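Local coordinates for Acarbose/maltose binding protein GacH (Streptomyces glaucescens, PDB 3K01) that binds acarbose and an acarbose homolog, and probably maltose, as the solute receptor of an ABC transporter, at residues E371-Q382 with N399-L408; E25-W33 with N308-M319. All coordinates share one frame; numbering follows the deposited sequence.

Contact 1 of 2, residues E371-Q382 with N399-L408; sequences EGNALFEPIRLQ and NTGDAYRKLL
Tyr404 and Leu375 meet because both side chains leave their backbones with CG beside the backbone N and anti to the carbonyl carbon (chi1 -74° and -59°), which lays the tyrosine ring across the leucine at about a right angle. CD2 of Leu375 sits over the centre of one face of the Tyr404 ring, 3.7 Å from the Tyr404 ring centroid, a CH-pi contact almost on the ring normal. At the far end of the ring, Tyr404 OH donates to Leu375 O at 2.7 Å, coming in tilted somewhat from the carbonyl plane, so a single residue receives both the face and the hydroxyl. CD1 of Ile379 lies 3.3 Å from the same Tyr404 OH. Pro378 comes to the ring edge near its plane, and Pro378 CG also rests 3.7 Å from Ala403 CB, between the two helices, which run nearly antiparallel (158° between their directions). Leu407 CD1 reaches over to Ala374, and Leu408 CD2 lies against the carboxylate end of Glu371, 3.5 Å from its OE1. At the other end, Gln382, bent at chi2, accepts a nearly straight bond from Asn399 ND2 to its OE1 at 3.0 Å; the donor stands well above the carbonyl plane, and the two amide planes are steeply turned against each other. Thr400 turns its methyl CG2 to Ile379 and Pro378, while its hydroxyl is bonded to Ala396 and Tyr222. The chemistry is therefore mainly apolar, with two neutral hydrogen bonds: the one to Leu375 O fixes where the buried phenol ends, and the amide pair ties the helices farther along.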
loop_
_atom_site.group_PDB
_atom_site.type_symbol
_atom_site.label_atom_id
_atom_site.label_comp_id
_atom_site.label_asym_id
_atom_site.label_seq_id
_atom_site.Cartn_x
_atom_site.Cartn_y
_atom_site.Cartn_z
ATOM N N GLU A 371 -15.375 -0.341 6.458
ATOM C CA GLU A 371 -15.136 1.095 6.540
ATOM C C GLU A 371 -13.668 1.472 6.519
ATOM O O GLU A 371 -13.337 2.615 6.822
ATOM C CB GLU A 371 -15.742 1.636 7.838
ATOM C CG GLU A 371 -17.224 1.371 7.992
ATOM C CD GLU A 371 -17.532 0.059 8.705
ATOM O OE1 GLU A 371 -16.647 -0.839 8.853
ATOM O OE2 GLU A 371 -18.707 -0.057 9.134
ATOM N N GLY A 372 -12.782 0.539 6.164
ATOM C CA GLY A 372 -11.345 0.847 6.228
ATOM C C GLY A 372 -10.977 2.153 5.548
ATOM O O GLY A 372 -10.244 2.959 6.114
ATOM N N ASN A 373 -11.473 2.372 4.341
ATOM C CA ASN A 373 -11.083 3.582 3.618
ATOM C C ASN A 373 -11.680 4.857 4.213
ATOM O O ASN A 373 -11.048 5.925 4.155
ATOM C CB ASN A 373 -11.305 3.425 2.105
ATOM C CG ASN A 373 -10.078 2.815 1.393
ATOM O OD1 ASN A 373 -8.969 2.767 1.948
ATOM N ND2 ASN A 373 -10.279 2.358 0.156
ATOM N N ALA A 374 -12.833 4.731 4.863
ATOM C CA ALA A 374 -13.488 5.856 5.508
ATOM C C ALA A 374 -12.675 6.346 6.717
ATOM O O ALA A 374 -12.876 7.454 7.196
ATOM C CB ALA A 374 -14.902 5.449 5.947
ATOM N N LEU A 375 -11.754 5.531 7.207
ATOM C CA LEU A 375 -10.936 5.914 8.366
ATOM C C LEU A 375 -9.879 6.966 8.009
ATOM O O LEU A 375 -9.304 7.571 8.922
ATOM C CB LEU A 375 -10.242 4.688 8.976
ATOM C CG LEU A 375 -11.194 3.595 9.444
ATOM C CD1 LEU A 375 -10.383 2.475 10.074
ATOM C CD2 LEU A 375 -12.246 4.129 10.424
ATOM N N PHE A 376 -9.625 7.190 6.717
ATOM C CA PHE A 376 -8.568 8.126 6.326
ATOM C C PHE A 376 -8.980 9.582 6.440
ATOM O O PHE A 376 -8.170 10.419 6.833
ATOM C CB PHE A 376 -8.084 7.803 4.904
ATOM C CG PHE A 376 -7.202 6.591 4.845
ATOM C CD1 PHE A 376 -5.899 6.648 5.321
ATOM C CD2 PHE A 376 -7.687 5.407 4.314
ATOM C CE1 PHE A 376 -5.069 5.531 5.267
ATOM C CE2 PHE A 376 -6.876 4.270 4.267
ATOM C CZ PHE A 376 -5.569 4.333 4.739
ATOM N N GLU A 377 -10.225 9.916 6.115
ATOM C CA GLU A 377 -10.610 11.316 6.091
ATOM C C GLU A 377 -10.466 12.026 7.452
ATOM O O GLU A 377 -9.967 13.142 7.491
ATOM C CB GLU A 377 -12.003 11.504 5.467
ATOM C CG GLU A 377 -12.494 12.936 5.554
ATOM C CD GLU A 377 -11.768 13.883 4.598
ATOM O OE1 GLU A 377 -10.801 13.515 3.914
ATOM O OE2 GLU A 377 -12.167 15.055 4.526
ATOM N N PRO A 378 -10.875 11.395 8.566
ATOM C CA PRO A 378 -10.670 12.076 9.846
ATOM C C PRO A 378 -9.206 12.345 10.145
ATOM O O PRO A 378 -8.859 13.406 10.667
ATOM C CB PRO A 378 -11.309 11.136 10.872
ATOM C CG PRO A 378 -12.364 10.387 10.053
ATOM C CD PRO A 378 -11.651 10.143 8.730
ATOM N N ILE A 379 -8.326 11.414 9.786
ATOM C CA ILE A 379 -6.897 11.655 9.937
ATOM C C ILE A 379 -6.452 12.823 9.067
ATOM O O ILE A 379 -5.680 13.671 9.517
ATOM C CB ILE A 379 -6.091 10.413 9.567
ATOM C CG1 ILE A 379 -6.373 9.285 10.546
ATOM C CG2 ILE A 379 -4.573 10.727 9.481
ATOM C CD1 ILE A 379 -5.698 7.959 10.152
ATOM N N ARG A 380 -6.904 12.876 7.822
ATOM C CA ARG A 380 -6.470 13.949 6.938
ATOM C C ARG A 380 -6.816 15.300 7.566
ATOM O O ARG A 380 -5.971 16.197 7.646
ATOM C CB ARG A 380 -7.133 13.869 5.582
ATOM C CG ARG A 380 -6.616 14.957 4.630
ATOM C CD ARG A 380 -7.537 15.150 3.440
ATOM N NE ARG A 380 -8.849 15.623 3.897
ATOM C CZ ARG A 380 -9.105 16.873 4.299
ATOM N NH1 ARG A 380 -8.164 17.820 4.278
ATOM N NH2 ARG A 380 -10.314 17.166 4.752
ATOM N N LEU A 381 -8.065 15.448 8.016
ATOM C CA LEU A 381 -8.506 16.715 8.574
ATOM C C LEU A 381 -7.730 17.088 9.836
ATOM O O LEU A 381 -7.245 18.244 9.970
ATOM C CB LEU A 381 -9.994 16.606 8.891
ATOM C CG LEU A 381 -10.612 17.873 9.472
ATOM C CD1 LEU A 381 -10.435 19.085 8.549
ATOM C CD2 LEU A 381 -12.066 17.609 9.768
ATOM N N GLN A 382 -7.606 16.137 10.760
ATOM C CA GLN A 382 -6.951 16.412 12.001
ATOM C C GLN A 382 -5.455 16.618 11.849
ATOM O O GLN A 382 -4.881 17.513 12.506
ATOM C CB GLN A 382 -7.259 15.358 13.072
ATOM C CG GLN A 382 -8.769 15.184 13.403
ATOM C CD GLN A 382 -9.453 16.495 13.685
ATOM O OE1 GLN A 382 -8.924 17.309 14.438
ATOM N NE2 GLN A 382 -10.637 16.696 13.120
ATOM N N ASN A 399 -10.740 13.969 18.307
ATOM C CA ASN A 399 -11.621 14.216 17.174
ATOM C C ASN A 399 -11.592 13.025 16.212
ATOM O O ASN A 399 -12.621 12.630 15.654
ATOM C CB ASN A 399 -11.172 15.458 16.399
ATOM C CG ASN A 399 -11.528 16.751 17.094
ATOM O OD1 ASN A 399 -12.359 16.781 18.012
ATOM N ND2 ASN A 399 -10.908 17.826 16.667
ATOM N N THR A 400 -10.404 12.451 16.026
ATOM C CA THR A 400 -10.265 11.299 15.124
ATOM C C THR A 400 -11.073 10.129 15.713
ATOM O O THR A 400 -11.828 9.458 15.016
ATOM C CB THR A 400 -8.788 10.894 14.933
ATOM O OG1 THR A 400 -8.015 12.047 14.569
ATOM C CG2 THR A 400 -8.636 9.889 13.799
ATOM N N GLY A 401 -10.914 9.889 17.008
ATOM C CA GLY A 401 -11.624 8.790 17.673
ATOM C C GLY A 401 -13.130 8.978 17.639
ATOM O O GLY A 401 -13.874 8.024 17.409
ATOM N N ASP A 402 -13.593 10.206 17.852
ATOM C CA ASP A 402 -15.023 10.478 17.821
ATOM C C ASP A 402 -15.573 10.220 16.433
ATOM O O ASP A 402 -16.652 9.643 16.294
ATOM C CB ASP A 402 -15.326 11.915 18.233
ATOM C CG ASP A 402 -15.177 12.145 19.718
ATOM O OD1 ASP A 402 -14.963 11.170 20.472
ATOM O OD2 ASP A 402 -15.278 13.319 20.127
ATOM N N ALA A 403 -14.848 10.650 15.394
ATOM C CA ALA A 403 -15.291 10.417 14.034
ATOM C C ALA A 403 -15.338 8.906 13.788
ATOM O O ALA A 403 -16.272 8.411 13.131
ATOM C CB ALA A 403 -14.364 11.116 13.035
ATOM N N TYR A 404 -14.366 8.153 14.300
ATOM C CA TYR A 404 -14.387 6.689 14.102
ATOM C C TYR A 404 -15.582 6.049 14.814
ATOM O O TYR A 404 -16.239 5.173 14.233
ATOM C CB TYR A 404 -13.109 6.024 14.585
ATOM C CG TYR A 404 -11.896 6.225 13.694
ATOM C CD1 TYR A 404 -11.887 7.151 12.656
ATOM C CD2 TYR A 404 -10.750 5.510 13.942
ATOM C CE1 TYR A 404 -10.725 7.312 11.870
ATOM C CE2 TYR A 404 -9.600 5.680 13.169
ATOM C CZ TYR A 404 -9.612 6.559 12.132
ATOM O OH TYR A 404 -8.483 6.723 11.362
ATOM N N ARG A 405 -15.892 6.460 16.046
ATOM C CA ARG A 405 -17.058 5.898 16.752
ATOM C C ARG A 405 -18.351 6.206 16.005
ATOM O O ARG A 405 -19.283 5.396 15.985
ATOM C CB ARG A 405 -17.106 6.380 18.208
ATOM C CG ARG A 405 -15.947 5.828 19.016
ATOM C CD ARG A 405 -15.927 6.210 20.501
ATOM N NE ARG A 405 -14.677 5.729 21.100
ATOM C CZ ARG A 405 -13.543 6.428 21.138
ATOM N NH1 ARG A 405 -13.509 7.665 20.667
ATOM N NH2 ARG A 405 -12.454 5.908 21.683
ATOM N N LYS A 406 -18.422 7.362 15.362
ATOM C CA LYS A 406 -19.607 7.709 14.584
ATOM C C LYS A 406 -19.721 6.865 13.311
ATOM O O LYS A 406 -20.831 6.467 12.920
ATOM C CB LYS A 406 -19.604 9.196 14.245
ATOM C CG LYS A 406 -19.988 10.081 15.411
ATOM C CD LYS A 406 -19.821 11.548 15.062
ATOM C CE LYS A 406 -20.561 12.442 16.057
ATOM N NZ LYS A 406 -19.865 12.546 17.368
ATOM N N LEU A 407 -18.589 6.580 12.666
ATOM C CA LEU A 407 -18.522 5.740 11.457
ATOM C C LEU A 407 -18.788 4.263 11.747
ATOM O O LEU A 407 -19.389 3.554 10.919
ATOM C CB LEU A 407 -17.115 5.817 10.844
ATOM C CG LEU A 407 -16.787 7.078 10.082
ATOM C CD1 LEU A 407 -15.284 7.066 9.852
ATOM C CD2 LEU A 407 -17.586 7.149 8.769
ATOM N N LEU A 408 -18.274 3.814 12.887
ATOM C CA LEU A 408 -18.303 2.423 13.345
ATOM C C LEU A 408 -19.247 2.374 14.540
ATOM O O LEU A 408 -18.846 2.368 15.718
ATOM C CB LEU A 408 -16.915 1.943 13.760
ATOM C CG LEU A 408 -15.781 2.141 12.760
ATOM C CD1 LEU A 408 -14.484 1.910 13.453
ATOM C CD2 LEU A 408 -15.900 1.158 11.592
#

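Contact 2 of 2, residues E25-W33 with N308-M319; sequences ELSGTVTFW and NLDASYAFVKYM. With SO4 (sulfate ion), chain B.
The axes of strand 28-33 and helix 309-319 come within 8.1 Å of each other at 50° between their directions, with Leu26 opposite Ala311, Gly28 opposite Asn308 and Val30 opposite Ser312. Asn308, the N-cap residue, bridges the two: its CG lies anti to the backbone N (chi1 -160°), which carries the amide to the backbone of residues 27-29. There Asn308 ND2 donates twice, to Ser27 O at 2.9 Å, in the carbonyl plane and on a lone pair, and to Thr29 O at 3.1 Å, from above the carbonyl plane. OD1 meanwhile takes a weak capping bond from Ala311 N, so one amide group binds the strand and closes the first turn of the helix. Gly28 CA lies close to Asn308 ND2, and the backbone angles of Gly28 are ones that favour glycine. Past the cap the contact turns apolar. Leu26 CD1 presses tightly on Ala314 CB, at 3.4 Å, while its backbone N donates to a sulfate, probably from the crystallisation liquor, that His55 also holds. Val30 splits its branches: Val30 CG2 meets Ala311 CB at 3.6 Å, and CG1 lies over one face of the Phe315 ring, whose opposite face carries Met319 CG. Phe315 CE2 in turn stands 3.7 Å from Phe32 CG, over the face of the Phe32 ring, the two planes inclined at 57°. The Met319 and Phe32 side chains run toward each other, Met319 CE meeting Phe32 CE2. Strand 28-34 pairs in parallel with strands 58-64 and 87-91, and the helix lies against this sheet; such alpha/beta layering is typical of a lobe of the periplasmic-binding-protein fold found in bacterial solute-binding proteins.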
loop_
_atom_site.group_PDB
_atom_site.type_symbol
_atom_site.label_atom_id
_atom_site.label_comp_id
_atom_site.label_asym_id
_atom_site.label_seq_id
_atom_site.Cartn_x
_atom_site.Cartn_y
_atom_site.Cartn_z
ATOM N N GLU A 25 -12.371 -30.774 -19.254
ATOM C CA GLU A 25 -11.441 -29.679 -19.021
ATOM C C GLU A 25 -12.234 -28.444 -18.624
ATOM O O GLU A 25 -13.434 -28.324 -18.896
ATOM C CB GLU A 25 -10.699 -29.353 -20.326
ATOM C CG GLU A 25 -9.829 -30.461 -20.889
ATOM C CD GLU A 25 -9.209 -30.090 -22.229
ATOM O OE1 GLU A 25 -9.272 -28.897 -22.608
ATOM O OE2 GLU A 25 -8.653 -30.990 -22.894
ATOM N N LEU A 26 -11.557 -27.509 -17.964
ATOM C CA LEU A 26 -12.163 -26.205 -17.726
ATOM C C LEU A 26 -12.629 -25.590 -19.030
ATOM O O LEU A 26 -11.958 -25.696 -20.053
ATOM C CB LEU A 26 -11.176 -25.258 -17.041
ATOM C CG LEU A 26 -10.817 -25.611 -15.610
ATOM C CD1 LEU A 26 -9.735 -24.663 -15.081
ATOM C CD2 LEU A 26 -12.031 -25.536 -14.745
ATOM N N SER A 27 -13.779 -24.931 -18.990
ATOM C CA SER A 27 -14.318 -24.296 -20.183
ATOM C C SER A 27 -15.088 -23.046 -19.789
ATOM O O SER A 27 -15.147 -22.713 -18.611
ATOM C CB SER A 27 -15.220 -25.276 -20.971
ATOM O OG SER A 27 -16.332 -25.640 -20.190
ATOM N N GLY A 28 -15.646 -22.366 -20.781
ATOM C CA GLY A 28 -16.478 -21.196 -20.526
ATOM C C GLY A 28 -15.662 -19.923 -20.629
ATOM O O GLY A 28 -14.550 -19.924 -21.155
ATOM N N THR A 29 -16.228 -18.841 -20.106
ATOM C CA THR A 29 -15.612 -17.516 -20.199
ATOM C C THR A 29 -15.135 -17.092 -18.823
ATOM O O THR A 29 -15.798 -17.363 -17.816
ATOM C CB THR A 29 -16.636 -16.497 -20.704
ATOM O OG1 THR A 29 -17.044 -16.862 -22.027
ATOM C CG2 THR A 29 -16.056 -15.081 -20.742
ATOM N N VAL A 30 -13.956 -16.465 -18.780
ATOM C CA VAL A 30 -13.522 -15.735 -17.579
ATOM C C VAL A 30 -13.249 -14.293 -17.990
ATOM O O VAL A 30 -12.269 -14.029 -18.690
ATOM C CB VAL A 30 -12.267 -16.351 -16.917
ATOM C CG1 VAL A 30 -11.794 -15.458 -15.742
ATOM C CG2 VAL A 30 -12.535 -17.774 -16.415
ATOM N N THR A 31 -14.128 -13.392 -17.559
ATOM C CA THR A 31 -13.920 -11.962 -17.773
ATOM C C THR A 31 -13.132 -11.419 -16.599
ATOM O O THR A 31 -13.545 -11.588 -15.437
ATOM C CB THR A 31 -15.249 -11.229 -17.941
ATOM O OG1 THR A 31 -15.903 -11.738 -19.122
ATOM C CG2 THR A 31 -15.027 -9.725 -18.093
ATOM N N PHE A 32 -11.980 -10.823 -16.907
ATOM C CA PHE A 32 -11.063 -10.302 -15.889
ATOM C C PHE A 32 -10.951 -8.796 -16.022
ATOM O O PHE A 32 -10.566 -8.310 -17.085
ATOM C CB PHE A 32 -9.679 -10.961 -16.064
ATOM C CG PHE A 32 -8.559 -10.338 -15.233
ATOM C CD1 PHE A 32 -8.746 -9.974 -13.892
ATOM C CD2 PHE A 32 -7.299 -10.155 -15.791
ATOM C CE1 PHE A 32 -7.714 -9.415 -13.143
ATOM C CE2 PHE A 32 -6.269 -9.611 -15.059
ATOM C CZ PHE A 32 -6.459 -9.248 -13.731
ATOM N N TRP A 33 -11.294 -8.063 -14.957
ATOM C CA TRP A 33 -11.070 -6.612 -14.927
ATOM C C TRP A 33 -9.791 -6.295 -14.185
ATOM O O TRP A 33 -9.674 -6.531 -12.970
ATOM C CB TRP A 33 -12.240 -5.899 -14.260
ATOM C CG TRP A 33 -13.484 -5.810 -15.099
ATOM C CD1 TRP A 33 -13.720 -6.412 -16.322
ATOM C CD2 TRP A 33 -14.680 -5.098 -14.767
ATOM N NE1 TRP A 33 -14.989 -6.093 -16.762
ATOM C CE2 TRP A 33 -15.603 -5.311 -15.818
ATOM C CE3 TRP A 33 -15.069 -4.311 -13.675
ATOM C CZ2 TRP A 33 -16.876 -4.732 -15.820
ATOM C CZ3 TRP A 33 -16.350 -3.756 -13.672
ATOM C CH2 TRP A 33 -17.236 -3.983 -14.731
ATOM N N ASN A 308 -19.141 -18.722 -13.863
ATOM C CA ASN A 308 -18.057 -19.634 -14.119
ATOM C C ASN A 308 -17.104 -19.687 -12.943
ATOM O O ASN A 308 -15.906 -19.363 -13.053
ATOM C CB ASN A 308 -17.341 -19.296 -15.417
ATOM C CG ASN A 308 -16.552 -20.480 -15.946
ATOM O OD1 ASN A 308 -16.437 -21.529 -15.267
ATOM N ND2 ASN A 308 -16.003 -20.335 -17.146
ATOM N N LEU A 309 -17.625 -20.108 -11.805
ATOM C CA LEU A 309 -16.821 -20.132 -10.590
ATOM C C LEU A 309 -15.630 -21.044 -10.732
ATOM O O LEU A 309 -14.519 -20.693 -10.334
ATOM C CB LEU A 309 -17.662 -20.547 -9.379
ATOM C CG LEU A 309 -18.675 -19.528 -8.884
ATOM C CD1 LEU A 309 -19.598 -20.201 -7.886
ATOM C CD2 LEU A 309 -17.993 -18.301 -8.252
ATOM N N ASP A 310 -15.809 -22.224 -11.297
ATOM C CA ASP A 310 -14.704 -23.154 -11.321
ATOM C C ASP A 310 -13.525 -22.640 -12.152
ATOM O O ASP A 310 -12.365 -22.751 -11.733
ATOM C CB ASP A 310 -15.170 -24.543 -11.777
ATOM C CG ASP A 310 -16.092 -25.201 -10.773
ATOM O OD1 ASP A 310 -15.944 -24.984 -9.556
ATOM O OD2 ASP A 310 -16.979 -25.960 -11.225
ATOM N N ALA A 311 -13.807 -22.061 -13.316
ATOM C CA ALA A 311 -12.710 -21.532 -14.127
ATOM C C ALA A 311 -12.096 -20.306 -13.457
ATOM O O ALA A 311 -10.895 -20.077 -13.589
ATOM C CB ALA A 311 -13.170 -21.214 -15.540
ATOM N N SER A 312 -12.939 -19.536 -12.761
ATOM C CA SER A 312 -12.449 -18.354 -12.048
ATOM C C SER A 312 -11.534 -18.731 -10.894
ATOM O O SER A 312 -10.516 -18.072 -10.682
ATOM C CB SER A 312 -13.603 -17.476 -11.555
ATOM O OG SER A 312 -14.396 -17.016 -12.631
ATOM N N TYR A 313 -11.857 -19.791 -10.152
ATOM C CA TYR A 313 -10.957 -20.243 -9.092
ATOM C C TYR A 313 -9.594 -20.577 -9.692
ATOM O O TYR A 313 -8.550 -20.197 -9.148
ATOM C CB TYR A 313 -11.493 -21.518 -8.444
ATOM C CG TYR A 313 -12.818 -21.401 -7.716
ATOM C CD1 TYR A 313 -13.238 -20.209 -7.118
ATOM C CD2 TYR A 313 -13.662 -22.511 -7.623
ATOM C CE1 TYR A 313 -14.463 -20.134 -6.451
ATOM C CE2 TYR A 313 -14.874 -22.443 -6.962
ATOM C CZ TYR A 313 -15.284 -21.258 -6.389
ATOM O OH TYR A 313 -16.491 -21.193 -5.732
ATOM N N ALA A 314 -9.594 -21.308 -10.813
ATOM C CA ALA A 314 -8.352 -21.694 -11.437
ATOM C C ALA A 314 -7.601 -20.473 -11.999
ATOM O O ALA A 314 -6.359 -20.409 -11.934
ATOM C CB ALA A 314 -8.621 -22.717 -12.542
ATOM N N PHE A 315 -8.342 -19.502 -12.514
ATOM C CA PHE A 315 -7.697 -18.308 -13.050
ATOM C C PHE A 315 -6.986 -17.495 -11.950
ATOM O O PHE A 315 -5.843 -17.059 -12.141
ATOM C CB PHE A 315 -8.729 -17.437 -13.763
ATOM C CG PHE A 315 -8.140 -16.191 -14.383
ATOM C CD1 PHE A 315 -7.498 -16.258 -15.607
ATOM C CD2 PHE A 315 -8.220 -14.976 -13.724
ATOM C CE1 PHE A 315 -6.948 -15.116 -16.185
ATOM C CE2 PHE A 315 -7.680 -13.818 -14.293
ATOM C CZ PHE A 315 -7.039 -13.892 -15.526
ATOM N N VAL A 316 -7.639 -17.293 -10.810
ATOM C CA VAL A 316 -6.975 -16.533 -9.744
ATOM C C VAL A 316 -5.811 -17.309 -9.164
ATOM O O VAL A 316 -4.801 -16.709 -8.812
ATOM C CB VAL A 316 -7.933 -15.994 -8.657
ATOM C CG1 VAL A 316 -9.034 -15.153 -9.286
ATOM C CG2 VAL A 316 -8.504 -17.096 -7.767
ATOM N N LYS A 317 -5.912 -18.634 -9.101
ATOM C CA LYS A 317 -4.769 -19.428 -8.696
ATOM C C LYS A 317 -3.596 -19.226 -9.660
ATOM O O LYS A 317 -2.453 -19.021 -9.220
ATOM C CB LYS A 317 -5.139 -20.918 -8.583
ATOM C CG LYS A 317 -3.970 -21.846 -8.378
ATOM C CD LYS A 317 -4.474 -23.282 -8.389
ATOM C CE LYS A 317 -3.324 -24.228 -8.219
ATOM N NZ LYS A 317 -3.773 -25.654 -8.266
ATOM N N TYR A 318 -3.872 -19.295 -10.960
ATOM C CA TYR A 318 -2.852 -19.033 -11.965
ATOM C C TYR A 318 -2.252 -17.628 -11.836
ATOM O O TYR A 318 -1.024 -17.485 -11.807
ATOM C CB TYR A 318 -3.467 -19.243 -13.350
ATOM C CG TYR A 318 -2.666 -18.652 -14.485
ATOM C CD1 TYR A 318 -1.515 -19.281 -14.961
ATOM C CD2 TYR A 318 -3.055 -17.448 -15.061
ATOM C CE1 TYR A 318 -0.782 -18.723 -16.005
ATOM C CE2 TYR A 318 -2.325 -16.884 -16.102
ATOM C CZ TYR A 318 -1.202 -17.530 -16.551
ATOM O OH TYR A 318 -0.459 -16.952 -17.586
ATOM N N MET A 319 -3.086 -16.605 -11.719
ATOM C CA MET A 319 -2.529 -15.260 -11.678
ATOM C C MET A 319 -1.765 -14.987 -10.386
ATOM O O MET A 319 -0.872 -14.122 -10.365
ATOM C CB MET A 319 -3.630 -14.251 -11.874
ATOM C CG MET A 319 -4.261 -14.246 -13.260
ATOM S SD MET A 319 -3.113 -13.734 -14.571
ATOM C CE MET A 319 -3.046 -11.929 -14.385
HETATM S S SO4 B . -8.036 -28.674 -17.306
HETATM O O1 SO4 B . -6.873 -28.343 -16.474
HETATM O O2 SO4 B . -8.452 -27.530 -18.111
HETATM O O3 SO4 B . -7.702 -29.796 -18.181
HETATM O O4 SO4 B . -9.139 -29.044 -16.422
#

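In the fold
The two contacts hold different elements: contact 1 joins helices 376-387 and 393-407 near the C-terminus, whereas contact 2 sets helix 309-320 against strand 28-34, bringing together parts of the chain 275 residues apart. Their centres are about 37 Å from each other and they do not touch. Both are partly buried, and each mixes buried side chains with partly exposed ones. Each uses a side-chain amide as donor, but in contact 1 the acceptor is another side chain, between neighbouring helices, while in contact 2 the acceptors are backbone carbonyls. Aromatic packing differs too: a tyrosine ring ending in a bonded hydroxyl in contact 1, two phenylalanines between strand and helix in contact 2.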